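Local coordinates for protein mRNA export factor MEX67 (Candida albicans, PDB 1Q40) that probably works in nuclear export of mRNA, pairing through its NTF2-like M domain with the partner protein Mtr2, at residues T68-Y73 with I176-K181; S103-L107 with E149-S153; L74-R78 with M90-S94. All coordinates share one frame. Residues are numbered along the deposited sequence.

Contact 1 of 3, residues T68-Y73 with I176-K181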
# COMPACT_ATOMS: atom_id res chain seq x y z
N THR B 68 4.99 18.03 -6.99
CA THR B 68 5.16 17.06 -8.07
C THR B 68 4.05 17.22 -9.10
O THR B 68 2.88 17.28 -8.73
CB THR B 68 5.10 15.63 -7.51
OG1 THR B 68 6.09 15.45 -6.48
CG2 THR B 68 5.46 14.60 -8.57
N ASP B 69 4.43 17.26 -10.37
CA ASP B 69 3.47 17.23 -11.47
C ASP B 69 3.15 15.78 -11.86
O ASP B 69 4.00 15.07 -12.41
CB ASP B 69 4.00 18.03 -12.66
CG ASP B 69 2.93 18.31 -13.70
OD1 ASP B 69 2.83 19.48 -14.18
OD2 ASP B 69 2.15 17.43 -14.12
N PHE B 70 1.93 15.33 -11.56
CA PHE B 70 1.49 13.97 -11.89
C PHE B 70 0.71 13.87 -13.22
O PHE B 70 -0.02 12.90 -13.42
CB PHE B 70 0.61 13.43 -10.76
CG PHE B 70 1.35 13.18 -9.47
CD1 PHE B 70 1.26 14.08 -8.42
CD2 PHE B 70 2.10 12.03 -9.31
CE1 PHE B 70 1.94 13.83 -7.22
CE2 PHE B 70 2.78 11.77 -8.12
CZ PHE B 70 2.70 12.67 -7.07
N GLY B 71 0.88 14.86 -14.11
CA GLY B 71 0.17 14.93 -15.38
C GLY B 71 0.07 13.70 -16.26
O GLY B 71 -0.97 13.47 -16.87
N TYR B 72 1.12 12.89 -16.35
CA TYR B 72 1.07 11.66 -17.15
C TYR B 72 0.26 10.52 -16.52
O TYR B 72 -0.16 9.59 -17.21
CB TYR B 72 2.49 11.15 -17.44
CG TYR B 72 3.19 11.87 -18.58
CD1 TYR B 72 4.47 12.41 -18.42
CD2 TYR B 72 2.58 12.01 -19.82
CE1 TYR B 72 5.11 13.08 -19.46
CE2 TYR B 72 3.20 12.68 -20.87
CZ TYR B 72 4.47 13.20 -20.69
OH TYR B 72 5.07 13.84 -21.74
N TYR B 73 0.03 10.61 -15.21
CA TYR B 73 -0.56 9.55 -14.41
C TYR B 73 -2.03 9.75 -14.03
O TYR B 73 -2.75 8.78 -13.76
CB TYR B 73 0.21 9.45 -13.11
CG TYR B 73 1.67 9.08 -13.28
CD1 TYR B 73 2.06 7.75 -13.29
CD2 TYR B 73 2.64 10.05 -13.43
CE1 TYR B 73 3.39 7.39 -13.44
CE2 TYR B 73 4.00 9.70 -13.58
CZ TYR B 73 4.36 8.37 -13.57
OH TYR B 73 5.68 7.97 -13.71
N ILE B 176 4.71 18.22 -20.22
CA ILE B 176 4.71 17.75 -18.84
C ILE B 176 6.14 17.40 -18.42
O ILE B 176 6.83 16.69 -19.15
CB ILE B 176 3.80 16.50 -18.68
CG1 ILE B 176 2.36 16.85 -19.06
CG2 ILE B 176 3.85 15.97 -17.26
CD1 ILE B 176 1.49 15.67 -19.34
N PRO B 177 6.60 17.88 -17.27
CA PRO B 177 7.97 17.59 -16.84
C PRO B 177 8.14 16.14 -16.39
O PRO B 177 7.21 15.51 -15.88
CB PRO B 177 8.20 18.58 -15.69
CG PRO B 177 6.85 18.89 -15.16
CD PRO B 177 5.89 18.72 -16.29
N LEU B 178 9.33 15.61 -16.64
CA LEU B 178 9.72 14.31 -16.12
C LEU B 178 10.42 14.56 -14.79
O LEU B 178 11.14 15.54 -14.65
CB LEU B 178 10.64 13.58 -17.11
CG LEU B 178 10.11 13.35 -18.53
CD1 LEU B 178 11.23 12.91 -19.44
CD2 LEU B 178 8.98 12.35 -18.56
N SER B 179 10.19 13.68 -13.83
CA SER B 179 10.80 13.77 -12.51
C SER B 179 10.82 12.40 -11.82
O SER B 179 10.11 11.47 -12.22
CB SER B 179 10.04 14.76 -11.61
OG SER B 179 8.83 14.19 -11.10
N LYS B 180 11.62 12.30 -10.77
CA LYS B 180 11.66 11.12 -9.93
C LYS B 180 10.30 10.95 -9.27
O LYS B 180 9.62 11.93 -9.00
CB LYS B 180 12.73 11.24 -8.84
CG LYS B 180 14.14 11.31 -9.38
CD LYS B 180 15.14 11.47 -8.24
CE LYS B 180 15.76 10.14 -7.84
NZ LYS B 180 17.23 10.13 -8.05
N LYS B 181 9.91 9.70 -9.04
CA LYS B 181 8.74 9.38 -8.22
C LYS B 181 9.11 8.27 -7.23
O LYS B 181 10.02 7.49 -7.47
CB LYS B 181 7.58 8.91 -9.09
CG LYS B 181 7.19 9.84 -10.25
CD LYS B 181 6.43 11.06 -9.77
CE LYS B 181 5.77 11.79 -10.94
NZ LYS B 181 6.76 12.19 -11.98
O HOH W 1 8.25 13.86 -6.64
O HOH W 2 6.60 15.15 -13.17
O HOH W 3 7.33 15.07 -21.21
O HOH W 4 4.29 16.36 -22.75
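Neither segment is helix or strand, apart from Lys181, where a strand begins, and no hydrogen bond joins them directly. Residues 68-73 turn back on themselves: Tyr73 N donates to Phe70 O (2.9 Å), and Asp69 OD2 accepts from Gly71 N (2.9 Å), an Asx turn. The extended run 176-181 passes alongside, the CA atoms of Gly71 and Ile176 6.4 Å apart. A CB on Gly71 would clash with Asp69 OD2 and be tight against Ile176 CG2. Ile176 lies over one face of the Tyr72 ring, its CD1 3.9 Å from the centroid in a CH-pi contact, and Leu178 CD2 reaches Tyr72 CE1 at 4.0 Å. Lys181 bends back, its CE 3.7 Å from Thr68 CG2 and 3.8 Å from Tyr73 CE2, while its NZ donates to Ser179 OG (3.0 Å). One water lies 2.7 Å from Asp69 O and 2.8 Å from Pro177 O and accepts from Lys181 NZ at 3.2 Å; two others join the Tyr72 hydroxyl to the backbone of Ile176. Glu144 of strand 134-146 forms a salt bridge with Lys181 and accepts from Tyr73 OH, while Phe70 and Tyr73 pack on strands 44-49 and 198-208 of the NTF2-like sheet.

Contact 2 of 3, residues S103-L107 with E149-S153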
# COMPACT_ATOMS: atom_id res chain seq x y z
N SER B 103 -1.98 -0.08 -20.93
CA SER B 103 -1.72 0.71 -19.72
C SER B 103 -0.22 0.94 -19.54
O SER B 103 0.20 2.04 -19.19
CB SER B 103 -2.26 0.03 -18.46
OG SER B 103 -3.66 -0.06 -18.51
N PHE B 104 0.58 -0.09 -19.77
CA PHE B 104 2.03 -0.01 -19.63
C PHE B 104 2.63 1.01 -20.60
O PHE B 104 3.59 1.69 -20.25
CB PHE B 104 2.69 -1.38 -19.86
CG PHE B 104 2.47 -2.41 -18.75
CD1 PHE B 104 1.80 -2.11 -17.56
CD2 PHE B 104 2.93 -3.72 -18.93
CE1 PHE B 104 1.62 -3.10 -16.57
CE2 PHE B 104 2.74 -4.70 -17.95
CZ PHE B 104 2.08 -4.38 -16.76
N GLN B 105 2.08 1.11 -21.80
CA GLN B 105 2.56 2.07 -22.81
C GLN B 105 2.31 3.52 -22.42
O GLN B 105 2.98 4.41 -22.94
CB GLN B 105 1.89 1.82 -24.16
CG GLN B 105 2.25 0.53 -24.84
CD GLN B 105 1.59 0.39 -26.20
OE1 GLN B 105 0.36 0.29 -26.29
NE2 GLN B 105 2.39 0.40 -27.26
N GLN B 106 1.34 3.76 -21.53
CA GLN B 106 0.97 5.10 -21.10
C GLN B 106 1.65 5.57 -19.81
O GLN B 106 1.37 6.65 -19.30
CB GLN B 106 -0.55 5.19 -20.91
CG GLN B 106 -1.34 4.94 -22.19
CD GLN B 106 -2.82 4.84 -21.92
OE1 GLN B 106 -3.45 5.83 -21.55
NE2 GLN B 106 -3.37 3.65 -22.06
N LEU B 107 2.55 4.75 -19.28
CA LEU B 107 3.34 5.13 -18.12
C LEU B 107 4.72 5.62 -18.61
O LEU B 107 5.31 5.03 -19.52
CB LEU B 107 3.49 3.94 -17.16
CG LEU B 107 2.19 3.53 -16.44
CD1 LEU B 107 2.31 2.17 -15.79
CD2 LEU B 107 1.79 4.56 -15.41
N GLU B 149 5.28 6.03 -24.32
CA GLU B 149 5.08 5.73 -25.73
C GLU B 149 3.76 6.32 -26.23
O GLU B 149 3.71 6.91 -27.31
CB GLU B 149 5.12 4.22 -25.96
CG GLU B 149 4.79 3.82 -27.39
CD GLU B 149 5.08 2.36 -27.68
OE1 GLU B 149 5.33 1.59 -26.72
OE2 GLU B 149 5.06 1.97 -28.87
N VAL B 150 2.72 6.16 -25.41
CA VAL B 150 1.37 6.62 -25.72
C VAL B 150 0.95 7.65 -24.67
O VAL B 150 0.98 7.37 -23.47
CB VAL B 150 0.37 5.43 -25.70
CG1 VAL B 150 -1.08 5.90 -25.94
CG2 VAL B 150 0.77 4.39 -26.73
N ASP B 151 0.55 8.84 -25.11
CA ASP B 151 0.21 9.92 -24.19
C ASP B 151 -1.21 9.73 -23.67
O ASP B 151 -2.16 9.92 -24.41
CB ASP B 151 0.33 11.28 -24.89
CG ASP B 151 0.37 12.46 -23.91
OD1 ASP B 151 -0.23 12.39 -22.80
OD2 ASP B 151 1.01 13.51 -24.18
N GLY B 152 -1.34 9.32 -22.41
CA GLY B 152 -2.65 9.13 -21.80
C GLY B 152 -3.04 10.22 -20.82
O GLY B 152 -3.82 9.96 -19.91
N SER B 153 -2.53 11.44 -21.01
CA SER B 153 -2.66 12.52 -20.03
C SER B 153 -3.96 13.32 -20.11
O SER B 153 -4.48 13.77 -19.08
CB SER B 153 -1.46 13.48 -20.14
OG SER B 153 -1.44 14.14 -21.39
O HOH W 5 0.25 8.96 -19.92
O HOH W 6 5.93 3.98 -22.20
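Backbone hydrogen bonding centres on Gln105 O, at the end of helix 96-105, which accepts from Val150 N at 3.0 Å with a nearly straight N-H...O angle of 167°. Glu149 N is almost as near to Gln105 O (3.1 Å), but at too poor an angle for a bond. A CA-H...O contact follows, Gln106 CA to Val150 O at 3.3 Å, where the CA atoms of Gln106 and Val150 are 4.9 Å apart. Among side chains, Gln105 NE2 gives a weak hydrogen bond to Glu149 OE1 (3.2 Å). Apolar packing is slight: Gln105 CB meets Val150 CG2 at 3.8 Å and Gln106 CG meets Val150 CG1 at 3.9 Å. Gln106 OE1, which accepts a hydrogen bond from Asn76 ND2, comes within 3.4 Å of Gly152 CA, where a CB would clash with it. Two waters bridge the backbones, from Gln106 O to Gly152 N and from Leu107 O to Glu149 N. Within 149-153, Asp151 OD1 accepts from Ser153 N (3.1 Å) in an Asx turn. At the surface of the NTF2-like domain the contact ties the loop following strand 134-146 to helix 96-105, whose Phe104 stacks edge-to-face with Trp28 of helix 14-29 and Phe45 of strand 44-49.

Contact 3 of 3, residues L74-R78 with M90-S94; sequences LNNSR and MAKLS
This is a loop-to-helix-end contact in the NTF2-like fold, beside the Mtr2 subunit: residues 74-78, in the loop between strand 44-49 and helix 86-91, lie against that helix end. Residues 74-78 turn through Asn75 (phi/psi -67/-31) and Asn76 (-97/1), then extend at Ser77 (-70/125). In 90-94, helix ends after Ala91; Lys92 (-92/0) leads into extended Leu93 (-98/130), Leu93 N donating to Met90 O at 3.3 Å. The CA atoms of Arg78 and Lys92 are 5.7 Å apart, and no direct hydrogen bond crosses. Lys92, chi1 m then t, t, p, points toward 74-78 and runs along its carbonyls: CD is 3.2 Å from Ser77 O and CE 3.5 Å from Asn75 O. Arg78 extends, chi1 to chi3 all t, its CG 3.9 Å from Lys92 CB. Leu93 CB covers one face of its guanidinium, 3.7 Å from Arg78 NE, and selenomethionine Met90 lies at the edge, SE 3.7 Å from Arg78 NH2. Arg78 NE hydrogen-bonds to Arg89 O, and NH1 forms a salt bridge with an acidic Mtr2 side chain. One water accepts from Lys92 NZ at 2.8 Å and donates to Asn75 O at 3.1 Å; another bridges Asn76 O and Lys92 O, 2.7 Å from each.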
# COMPACT_ATOMS: atom_id res chain seq x y z
N LEU B 74 -2.48 11.00 -14.00
CA LEU B 74 -3.76 11.34 -13.38
C LEU B 74 -4.97 10.77 -14.09
O LEU B 74 -5.92 10.34 -13.43
CB LEU B 74 -3.93 12.85 -13.25
CG LEU B 74 -3.04 13.55 -12.24
CD1 LEU B 74 -3.22 15.05 -12.39
CD2 LEU B 74 -3.37 13.12 -10.84
N ASN B 75 -4.98 10.79 -15.42
CA ASN B 75 -6.17 10.32 -16.13
C ASN B 75 -6.41 8.83 -15.95
O ASN B 75 -7.55 8.37 -15.94
CB ASN B 75 -6.11 10.64 -17.62
CG ASN B 75 -7.43 10.37 -18.32
OD1 ASN B 75 -8.48 10.86 -17.88
ND2 ASN B 75 -7.40 9.59 -19.38
N ASN B 76 -5.33 8.07 -15.78
CA ASN B 76 -5.41 6.64 -15.60
C ASN B 76 -5.38 6.16 -14.14
O ASN B 76 -5.44 4.96 -13.90
CB ASN B 76 -4.30 5.97 -16.40
CG ASN B 76 -4.53 6.08 -17.90
OD1 ASN B 76 -5.66 6.27 -18.36
ND2 ASN B 76 -3.45 5.99 -18.67
N SER B 77 -5.29 7.09 -13.20
CA SER B 77 -5.17 6.75 -11.78
C SER B 77 -6.45 6.15 -11.22
O SER B 77 -7.52 6.74 -11.32
CB SER B 77 -4.79 8.00 -10.96
OG SER B 77 -4.91 7.76 -9.56
N ARG B 78 -6.33 4.97 -10.64
CA ARG B 78 -7.47 4.26 -10.04
C ARG B 78 -7.40 4.40 -8.52
O ARG B 78 -7.50 3.41 -7.78
CB ARG B 78 -7.45 2.79 -10.46
CG ARG B 78 -8.80 2.12 -10.31
CD ARG B 78 -8.82 0.68 -10.81
NE ARG B 78 -10.16 0.13 -10.81
CZ ARG B 78 -10.55 -0.98 -10.17
NH1 ARG B 78 -9.71 -1.67 -9.42
NH2 ARG B 78 -11.81 -1.38 -10.27
N MSE B 90 -14.22 1.15 -13.59
CA MSE B 90 -13.92 -0.03 -14.38
C MSE B 90 -13.05 0.28 -15.60
O MSE B 90 -12.27 -0.56 -16.02
CB MSE B 90 -15.20 -0.76 -14.76
CG MSE B 90 -16.01 -1.29 -13.55
SE MSE B 90 -14.99 -2.07 -12.05
CE MSE B 90 -14.49 -3.73 -12.90
N ALA B 91 -13.14 1.51 -16.14
CA ALA B 91 -12.28 1.91 -17.25
C ALA B 91 -10.80 2.00 -16.86
O ALA B 91 -9.94 1.86 -17.73
CB ALA B 91 -12.75 3.23 -17.85
N LYS B 92 -10.49 2.22 -15.58
CA LYS B 92 -9.10 2.33 -15.12
C LYS B 92 -8.49 1.00 -14.66
O LYS B 92 -7.33 0.96 -14.22
CB LYS B 92 -8.99 3.36 -14.01
CG LYS B 92 -9.28 4.79 -14.45
CD LYS B 92 -9.75 5.60 -13.24
CE LYS B 92 -9.78 7.09 -13.55
NZ LYS B 92 -10.73 7.37 -14.64
N LEU B 93 -9.29 -0.06 -14.72
CA LEU B 93 -8.81 -1.41 -14.49
C LEU B 93 -8.52 -2.10 -15.83
O LEU B 93 -9.35 -2.07 -16.75
CB LEU B 93 -9.87 -2.19 -13.71
CG LEU B 93 -9.57 -3.66 -13.45
CD1 LEU B 93 -8.32 -3.81 -12.59
CD2 LEU B 93 -10.78 -4.33 -12.81
N SER B 94 -7.34 -2.71 -15.95
CA SER B 94 -6.94 -3.43 -17.16
C SER B 94 -7.00 -4.94 -16.90
O SER B 94 -6.44 -5.42 -15.92
CB SER B 94 -5.54 -3.00 -17.60
OG SER B 94 -5.58 -1.68 -18.12
O HOH W 7 -9.85 6.69 -17.20
O HOH W 8 -4.97 2.29 -13.84

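Contacts 1 and 3 are partly buried and share the loop between strand 44-49 and helix 86-91, in adjoining segments whose contact centres lie about 17 Å apart. Contact 2 is a surface contact, about 12 Å from contact 3 by centres, and shares with contact 1 the loop between strands 134-146 and 181-190. Waters bridge all three, but only contact 2 has direct hydrogen bonds between its segments; contact 1 relies on aromatic packing, contact 3 on aliphatic lysine and arginine stems, with the Arg78 guanidinium meeting an acidic side chain of Mtr2. Contacts 2 and 3 probably hydrogen-bond through Ser103 OG and Ser94 OG (2.5 Å); contacts 1 and 2 meet by packing, Tyr73 CE1 to Leu107 CD2 at 3.8 Å.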